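Cellulosomal-scaffolding protein A (Clostridium thermocellum, PDB 4B9F) probably anchors the cellulosome scaffold, and the enzymes it carries, to crystalline cellulose through a family 3a carbohydrate-binding module. Local coordinates at residues A[8-13]-A[121-126]; A[14-19]-A[116-121]. One frame throughout, in Å; residues are numbered along the deposited sequence.

Contact 1 of 2, residues A[8-13]-A[121-126]. With CA (calcium ion), chain C.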
ATOM      1  N   ASN A   8      -2.926  -4.480   8.048  1.00  9.31           N
ATOM      2  CA  ASN A   8      -2.142  -3.550   8.873  1.00  9.17           C
ATOM      3  C   ASN A   8      -1.416  -4.341   9.937  1.00 10.02           C
ATOM      4  O   ASN A   8      -2.039  -5.106  10.675  1.00 11.20           O
ATOM      5  CB  ASN A   8      -3.054  -2.530   9.545  1.00 10.11           C
ATOM      6  CG  ASN A   8      -3.613  -1.530   8.566  1.00  9.81           C
ATOM      7  OD1 ASN A   8      -4.617  -1.795   7.903  1.00 10.20           O
ATOM      8  ND2 ASN A   8      -2.948  -0.390   8.434  1.00 10.06           N
ATOM      9  N   SER A   9      -0.104  -4.174  10.033  1.00 10.63           N
ATOM     10  CA  SER A   9       0.640  -4.995  10.983  1.00 12.45           C
ATOM     11  C   SER A   9       0.435  -4.562  12.431  1.00 11.56           C
ATOM     12  O   SER A   9       0.506  -5.396  13.343  1.00 12.41           O
ATOM     13  CB  SER A   9       2.120  -5.023  10.624  1.00 15.66           C
ATOM     14  OG  SER A   9       2.657  -3.716  10.664  1.00 19.08           O
ATOM     15  N   ASN A  10       0.185  -3.272  12.651  1.00 11.08           N
ATOM     16  CA  ASN A  10      -0.039  -2.769  14.008  1.00 12.17           C
ATOM     17  C   ASN A  10      -1.473  -2.296  14.177  1.00 12.03           C
ATOM     18  O   ASN A  10      -1.882  -1.318  13.562  1.00 13.57           O
ATOM     19  CB  ASN A  10       0.946  -1.658  14.361  1.00 13.98           C
ATOM     20  CG  ASN A  10       0.803  -0.454  13.480  1.00 15.37           C
ATOM     21  OD1 ASN A  10       0.643  -0.581  12.264  1.00 15.74           O
ATOM     22  ND2 ASN A  10       0.848   0.736  14.087  1.00 18.20           N
ATOM     23  N   PRO A  11      -2.250  -3.010  14.999  1.00 13.06           N
ATOM     24  CA  PRO A  11      -3.687  -2.744  15.066  1.00 13.25           C
ATOM     25  C   PRO A  11      -4.140  -1.750  16.134  1.00 13.42           C
ATOM     26  O   PRO A  11      -5.340  -1.524  16.220  1.00 15.53           O
ATOM     27  CB  PRO A  11      -4.265  -4.124  15.377  1.00 15.86           C
ATOM     28  CG  PRO A  11      -3.213  -4.786  16.184  1.00 17.19           C
ATOM     29  CD  PRO A  11      -1.899  -4.301  15.621  1.00 13.74           C
ATOM     30  N   SER A  12      -3.233  -1.179  16.922  1.00 13.46           N
ATOM     31  CA  SER A  12      -3.637  -0.241  17.973  1.00 14.25           C
ATOM     32  C   SER A  12      -4.442   0.924  17.412  1.00 13.63           C
ATOM     33  O   SER A  12      -4.071   1.521  16.399  1.00 13.84           O
ATOM     34  CB  SER A  12      -2.421   0.309  18.707  1.00 16.62           C
ATOM     35  OG  SER A  12      -1.737  -0.739  19.354  1.00 21.41           O
ATOM     36  N   ASP A  13      -5.535   1.264  18.081  1.00 13.15           N
ATOM     37  CA  ASP A  13      -6.380   2.341  17.589  1.00 12.66           C
ATOM     38  C   ASP A  13      -5.627   3.669  17.536  1.00 12.73           C
ATOM     39  O   ASP A  13      -5.678   4.387  16.540  1.00 14.44           O
ATOM     40  CB  ASP A  13      -7.635   2.479  18.445  1.00 14.63           C
ATOM     41  CG  ASP A  13      -8.612   3.478  17.871  1.00 18.65           C
ATOM     42  OD1 ASP A  13      -8.769   3.513  16.633  1.00 22.56           O
ATOM     43  OD2 ASP A  13      -9.229   4.229  18.652  1.00 23.96           O
ATOM     44  N   TYR A 121      -2.306   9.241  15.203  1.00 11.84           N
ATOM     45  CA  TYR A 121      -3.430   8.912  14.348  1.00 11.30           C
ATOM     46  C   TYR A 121      -4.420   8.059  15.136  1.00 12.00           C
ATOM     47  O   TYR A 121      -4.060   7.410  16.133  1.00 12.63           O
ATOM     48  CB  TYR A 121      -2.979   8.021  13.201  1.00 10.21           C
ATOM     49  CG  TYR A 121      -2.031   8.593  12.186  1.00  9.90           C
ATOM     50  CD1 TYR A 121      -2.482   9.432  11.164  1.00  9.30           C
ATOM     51  CD2 TYR A 121      -0.686   8.233  12.197  1.00 10.96           C
ATOM     52  CE1 TYR A 121      -1.605   9.916  10.194  1.00 10.17           C
ATOM     53  CE2 TYR A 121       0.192   8.713  11.248  1.00 11.05           C
ATOM     54  CZ  TYR A 121      -0.269   9.548  10.242  1.00  9.56           C
ATOM     55  OH  TYR A 121       0.613  10.000   9.289  1.00 10.98           O
ATOM     56  N   THR A 122      -5.650   8.021  14.635  1.00 11.79           N
ATOM     57  CA  THR A 122      -6.687   7.116  15.103  1.00 11.70           C
ATOM     58  C   THR A 122      -7.027   6.201  13.937  1.00 11.54           C
ATOM     59  O   THR A 122      -7.365   6.692  12.858  1.00 11.32           O
ATOM     60  CB  THR A 122      -7.943   7.911  15.484  1.00 14.58           C
ATOM     61  OG1 THR A 122      -7.653   8.723  16.629  1.00 16.54           O
ATOM     62  CG2 THR A 122      -9.113   6.980  15.781  1.00 16.42           C
ATOM     63  N   GLN A 123      -6.933   4.887  14.126  1.00 10.88           N
ATOM     64  CA  GLN A 123      -7.133   3.978  12.998  1.00 11.04           C
ATOM     65  C   GLN A 123      -8.580   3.540  12.790  1.00 10.65           C
ATOM     66  O   GLN A 123      -8.923   3.040  11.725  1.00 12.23           O
ATOM     67  CB  GLN A 123      -6.205   2.766  13.101  1.00 10.15           C
ATOM     68  CG  GLN A 123      -4.736   3.152  13.204  1.00 10.56           C
ATOM     69  CD  GLN A 123      -3.823   2.027  12.781  1.00  9.76           C
ATOM     70  OE1 GLN A 123      -3.499   1.886  11.598  1.00  9.76           O
ATOM     71  NE2 GLN A 123      -3.399   1.216  13.738  1.00 10.98           N
ATOM     72  N   SER A 124      -9.425   3.751  13.794  1.00 12.66           N
ATOM     73  CA  SER A 124     -10.801   3.264  13.747  1.00 13.21           C
ATOM     74  C   SER A 124     -11.652   4.018  12.732  1.00 14.15           C
ATOM     75  O   SER A 124     -12.739   3.571  12.390  1.00 17.40           O
ATOM     76  CB  SER A 124     -11.459   3.365  15.122  1.00 17.51           C
ATOM     77  OG  SER A 124     -11.619   4.721  15.497  1.00 21.14           O
ATOM     78  N   ASN A 125     -11.175   5.172  12.276  1.00 12.76           N
ATOM     79  CA  ASN A 125     -11.897   5.968  11.283  1.00 12.00           C
ATOM     80  C   ASN A 125     -11.145   6.029   9.952  1.00 11.46           C
ATOM     81  O   ASN A 125     -11.206   7.034   9.240  1.00 12.69           O
ATOM     82  CB  ASN A 125     -12.206   7.377  11.827  1.00 12.81           C
ATOM     83  CG  ASN A 125     -10.956   8.146  12.204  1.00 13.46           C
ATOM     84  OD1 ASN A 125      -9.845   7.638  12.066  1.00 11.92           O
ATOM     85  ND2 ASN A 125     -11.129   9.383  12.661  1.00 17.23           N
ATOM     86  N   ASP A 126     -10.453   4.939   9.623  1.00 11.14           N
ATOM     87  CA  ASP A 126      -9.688   4.826   8.373  1.00 10.08           C
ATOM     88  C   ASP A 126     -10.280   3.746   7.476  1.00 10.21           C
ATOM     89  O   ASP A 126     -10.263   2.558   7.831  1.00 11.13           O
ATOM     90  CB  ASP A 126      -8.222   4.467   8.653  1.00 10.44           C
ATOM     91  CG  ASP A 126      -7.486   5.538   9.425  1.00  9.79           C
ATOM     92  OD1 ASP A 126      -7.988   6.676   9.495  1.00 11.21           O
ATOM     93  OD2 ASP A 126      -6.389   5.237   9.945  1.00 10.16           O
TER
HETATM   94 CA    CA C 153      -7.713   8.373  11.187  1.00 10.56          CA
HETATM   95  O   HOH W   1      -1.319   0.404  10.767  1.00  9.48           O
HETATM   96  O   HOH W   2     -11.477   5.080  17.994  1.00 26.99           O
HETATM   97  O   HOH W   3      -7.613   7.112  18.842  1.00 27.45           O
HETATM   98  O   HOH W   4      -5.386   7.533  10.860  1.00 10.92           O
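Asn-8 and Gln-123 touch loosely and share a water: their side chains slide past each other in opposite directions with amide planes 84° apart, and the water accepts from Asn-8 ND2 and lies 2.8 Å from Gln-123 OE1. The same water sits 2.7 Å from Asn-10 OD1, and with a further acceptor nearby its two protons cannot serve every neighbour at once. Asn-8 also has direct partners, Lys-130 N for OD1 and the Tyr-41 hydroxyl for ND2, while Asn-10 ND2 bonds to Ser-17 O. The backbone of this irregular loop then wraps the other end of the Gln-123 amide. Asn-10 O takes one N-H of Gln-123 NE2 at 3.0 Å, and Ser-12 O takes the other from Gln-123 NE2 at 2.8 Å with a nearly straight 174° at the hydrogen. Both carbonyl oxygens lie in the amide plane, which fixes the rotation of a buried group delivered by a chain that is extended beyond CG. At Asp-13 the main chain takes over: Asp-13 O receives Gln-123 N at 2.8 Å, within the carbonyl plane, and also meets the CA-H of Thr-122. In Asp-13, chi1 of -173° sets CG anti to the backbone N, and the side chain lies alongside that of Thr-122; from there OD1 accepts a weak bond from Ser-124 N at 2.9 Å. These bonds fall on the first two residues of a type I turn, Gln-123 to Asp-126. Thr-122 O, just before the turn, and Asn-125 OD1 and Asp-126 OD1 within it bind calcium, each at 2.4 Å. A water, Thr-44 and Asp-46 complete the shell. A loop pinned by a buried glutamine amide thus adjoins the calcium site of a family 3 carbohydrate-binding module, a jelly-roll beta sandwich.

Contact 2 of 2, residues A[14-19]-A[116-121]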
ATOM      1  N   THR A  14      -4.923   3.996  18.612  1.00 12.70           N
ATOM      2  CA  THR A  14      -4.106   5.199  18.652  1.00 13.15           C
ATOM      3  C   THR A  14      -2.656   4.819  18.384  1.00 13.36           C
ATOM      4  O   THR A  14      -2.098   3.951  19.055  1.00 15.46           O
ATOM      5  CB  THR A  14      -4.216   5.893  20.014  1.00 15.05           C
ATOM      6  OG1 THR A  14      -5.590   6.193  20.279  1.00 17.77           O
ATOM      7  CG2 THR A  14      -3.408   7.181  20.034  1.00 17.89           C
ATOM      8  N   THR A  15      -2.053   5.455  17.389  1.00 11.32           N
ATOM      9  CA  THR A  15      -0.692   5.098  17.004  1.00 12.49           C
ATOM     10  C   THR A  15      -0.033   6.277  16.309  1.00 12.00           C
ATOM     11  O   THR A  15      -0.715   7.070  15.673  1.00 11.71           O
ATOM     12  CB  THR A  15      -0.691   3.877  16.054  1.00 13.55           C
ATOM     13  OG1 THR A  15       0.656   3.509  15.737  1.00 13.79           O
ATOM     14  CG2 THR A  15      -1.446   4.178  14.756  1.00 13.94           C
ATOM     15  N   ASN A  16       1.288   6.403  16.431  1.00 11.11           N
ATOM     16  CA  ASN A  16       1.995   7.435  15.676  1.00 10.82           C
ATOM     17  C   ASN A  16       2.580   6.936  14.354  1.00 10.76           C
ATOM     18  O   ASN A  16       3.255   7.673  13.647  1.00 12.51           O
ATOM     19  CB  ASN A  16       3.041   8.164  16.536  1.00 12.30           C
ATOM     20  CG  ASN A  16       4.206   7.274  16.953  1.00 15.01           C
ATOM     21  OD1 ASN A  16       4.451   6.215  16.384  1.00 16.76           O
ATOM     22  ND2 ASN A  16       4.949   7.732  17.947  1.00 16.61           N
ATOM     23  N   SER A  17       2.329   5.675  14.034  0.62  9.32           N
ATOM     24  CA  SER A  17       2.762   5.136  12.761  0.62 10.26           C
ATOM     25  C   SER A  17       1.693   4.216  12.217  0.62  8.89           C
ATOM     26  O   SER A  17       1.062   3.463  12.961  0.62 10.29           O
ATOM     27  CB  SER A  17       4.073   4.368  12.921  0.62 17.39           C
ATOM     28  OG  SER A  17       5.060   5.184  13.527  0.62 21.88           O
ATOM     29  N   ILE A  18       1.493   4.297  10.911  1.00  9.56           N
ATOM     30  CA  ILE A  18       0.584   3.405  10.198  1.00  9.27           C
ATOM     31  C   ILE A  18       1.429   2.511   9.290  1.00  9.67           C
ATOM     32  O   ILE A  18       2.370   2.976   8.649  1.00  9.39           O
ATOM     33  CB  ILE A  18      -0.486   4.204   9.427  1.00  9.95           C
ATOM     34  CG1 ILE A  18      -1.394   4.908  10.446  1.00 12.37           C
ATOM     35  CG2 ILE A  18      -1.333   3.285   8.540  1.00  9.82           C
ATOM     36  CD1 ILE A  18      -2.386   5.899   9.864  1.00 13.91           C
ATOM     37  N   ASN A  19       1.106   1.220   9.261  1.00  9.32           N
ATOM     38  CA  ASN A  19       1.967   0.223   8.633  1.00  9.34           C
ATOM     39  C   ASN A  19       1.202  -0.671   7.672  1.00  9.36           C
ATOM     40  O   ASN A  19       0.895  -1.823   7.984  1.00 10.70           O
ATOM     41  CB  ASN A  19       2.656  -0.634   9.699  1.00 11.93           C
ATOM     42  CG  ASN A  19       3.566   0.178  10.591  1.00 15.08           C
ATOM     43  OD1 ASN A  19       3.110   0.889  11.490  1.00 19.62           O
ATOM     44  ND2 ASN A  19       4.860   0.095  10.335  1.00 18.90           N
ATOM     45  N   ASN A 116       5.361  14.236  10.599  1.00 12.97           N
ATOM     46  CA  ASN A 116       6.734  14.651  10.847  1.00 14.03           C
ATOM     47  C   ASN A 116       6.985  15.060  12.299  1.00 14.46           C
ATOM     48  O   ASN A 116       8.132  15.078  12.751  1.00 16.46           O
ATOM     49  CB  ASN A 116       7.170  15.722   9.840  1.00 15.81           C
ATOM     50  CG  ASN A 116       7.294  15.168   8.410  1.00 17.09           C
ATOM     51  OD1 ASN A 116       7.028  13.985   8.162  1.00 19.72           O
ATOM     52  ND2 ASN A 116       7.676  16.025   7.465  1.00 18.64           N
ATOM     53  N   ASP A 117       5.915  15.353  13.034  1.00 13.69           N
ATOM     54  CA  ASP A 117       6.026  15.669  14.457  1.00 16.14           C
ATOM     55  C   ASP A 117       5.705  14.461  15.347  1.00 15.50           C
ATOM     56  O   ASP A 117       5.667  14.575  16.570  1.00 17.25           O
ATOM     57  CB  ASP A 117       5.157  16.883  14.824  1.00 17.77           C
ATOM     58  CG  ASP A 117       3.668  16.584  14.776  1.00 18.28           C
ATOM     59  OD1 ASP A 117       3.275  15.542  14.218  1.00 16.41           O
ATOM     60  OD2 ASP A 117       2.883  17.409  15.291  1.00 21.49           O
ATOM     61  N   TRP A 118       5.482  13.310  14.716  1.00 13.58           N
ATOM     62  CA  TRP A 118       5.243  12.054  15.429  1.00 13.59           C
ATOM     63  C   TRP A 118       3.993  12.077  16.309  1.00 14.06           C
ATOM     64  O   TRP A 118       3.877  11.307  17.271  1.00 16.00           O
ATOM     65  CB  TRP A 118       6.514  11.584  16.176  1.00 15.49           C
ATOM     66  CG  TRP A 118       7.558  11.209  15.172  1.00 17.52           C
ATOM     67  CD1 TRP A 118       8.525  12.020  14.650  1.00 19.68           C
ATOM     68  CD2 TRP A 118       7.681   9.951  14.497  1.00 17.69           C
ATOM     69  NE1 TRP A 118       9.253  11.337  13.705  1.00 20.86           N
ATOM     70  CE2 TRP A 118       8.753  10.066  13.591  1.00 19.74           C
ATOM     71  CE3 TRP A 118       6.990   8.737  14.575  1.00 19.45           C
ATOM     72  CZ2 TRP A 118       9.156   9.011  12.774  1.00 20.88           C
ATOM     73  CZ3 TRP A 118       7.390   7.690  13.760  1.00 20.13           C
ATOM     74  CH2 TRP A 118       8.464   7.834  12.875  1.00 22.52           C
ATOM     75  N   SER A 119       3.038  12.933  15.947  1.00 14.03           N
ATOM     76  CA  SER A 119       1.758  12.996  16.650  1.00 14.03           C
ATOM     77  C   SER A 119       0.836  11.846  16.234  1.00 13.87           C
ATOM     78  O   SER A 119       1.109  11.107  15.288  1.00 13.79           O
ATOM     79  CB  SER A 119       1.079  14.358  16.458  1.00 17.94           C
ATOM     80  OG  SER A 119       0.810  14.635  15.100  1.00 17.69           O
ATOM     81  N   ASN A 120      -0.255  11.677  16.965  1.00 14.06           N
ATOM     82  CA  ASN A 120      -1.051  10.464  16.829  1.00 13.61           C
ATOM     83  C   ASN A 120      -2.066  10.452  15.697  1.00 13.24           C
ATOM     84  O   ASN A 120      -2.594  11.490  15.295  1.00 15.13           O
ATOM     85  CB  ASN A 120      -1.760  10.141  18.142  1.00 17.20           C
ATOM     86  CG  ASN A 120      -0.810   9.634  19.204  1.00 22.05           C
ATOM     87  OD1 ASN A 120       0.246   9.087  18.892  1.00 23.38           O
ATOM     88  ND2 ASN A 120      -1.184   9.803  20.468  1.00 23.94           N
ATOM     89  N   TYR A 121      -2.306   9.241  15.203  1.00 11.84           N
ATOM     90  CA  TYR A 121      -3.430   8.912  14.348  1.00 11.30           C
ATOM     91  C   TYR A 121      -4.420   8.059  15.136  1.00 12.00           C
ATOM     92  O   TYR A 121      -4.060   7.410  16.133  1.00 12.63           O
ATOM     93  CB  TYR A 121      -2.979   8.021  13.201  1.00 10.21           C
ATOM     94  CG  TYR A 121      -2.031   8.593  12.186  1.00  9.90           C
ATOM     95  CD1 TYR A 121      -2.482   9.432  11.164  1.00  9.30           C
ATOM     96  CD2 TYR A 121      -0.686   8.233  12.197  1.00 10.96           C
ATOM     97  CE1 TYR A 121      -1.605   9.916  10.194  1.00 10.17           C
ATOM     98  CE2 TYR A 121       0.192   8.713  11.248  1.00 11.05           C
ATOM     99  CZ  TYR A 121      -0.269   9.548  10.242  1.00  9.56           C
ATOM    100  OH  TYR A 121       0.613  10.000   9.289  1.00 10.98           O
TER
HETATM  101  O   HOH W   5       3.032  10.379  13.473  1.00 11.68           O
HETATM  102  O   HOH W   6       4.660  10.127  19.452  1.00 32.07           O
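Thr-15 and Tyr-121 form an antiparallel hydrogen-bonded pair, with Thr-15 N giving to Tyr-121 O at 3.1 Å and Tyr-121 N to Thr-15 O at 2.7 Å. Away from this bridge, side chains and waters carry most of the contact. Ile-18 sends CD1 over one face of the Tyr-121 ring, 3.7 Å from the centroid and 15° off the normal, a CH-pi contact in which the two side chains cross at about a right angle. The extended isoleucine chain (chi2 172°, CD1 anti to CA) brings the methyl there. Thr-15 O and Asn-16 O lie at the ring's edge instead, and the phenolic OH is bonded to Gln-51. Thr-14 CG2 packs against the Asn-120 amide, 3.5 Å from Asn-120 ND2. Asn-16 leans on the Trp-118 backbone, its CB 3.3 Å from Trp-118 O, while its CG meets the indole in plane at the edge, 3.9 Å from Trp-118 CE3. Two waters tie the segments together: one donates to Asn-16 O and Ser-119 O, the other accepts from Asn-16 ND2 and donates to Trp-118 O. Within 116-121, Asp-117 OD1 holds an Asx turn, receiving Ser-119 N and Ser-119 OG from the same face of its carboxylate, while OD2 makes a salt bridge to Lys-49. That turn carries the exposed Trp-118, which probably belongs to the planar strip that lies against cellulose in this family. Inward, Ile-18 touches Phe-113 of strand 106-115 and Tyr-41 of strand 37-43, and Tyr-121 touches Lys-115 and Tyr-43, placing this two-stranded bridge beside strands from both main sheets.

The two contacts have centres about 10 Å apart on the same side of the module's centre, and they share Tyr-121. Along the chain the order is 8-13, 14-19, 116-121, 121-126, so two consecutive pieces near the N terminus pair, in reverse order, with two consecutive pieces late in the sequence. Strands 14-15 and 121-122 make up the small antiparallel sheet that both contacts reach, and Ser-9 N probably bonds to Asn-19 O as well. Contact 1 leads from this sheet to calcium, contact 2 to the turn bearing Trp-118. Three of the five calcium-binding residues and the probable cellulose-facing residue therefore share one short run of chain, consistent with calcium helping to stabilise the region.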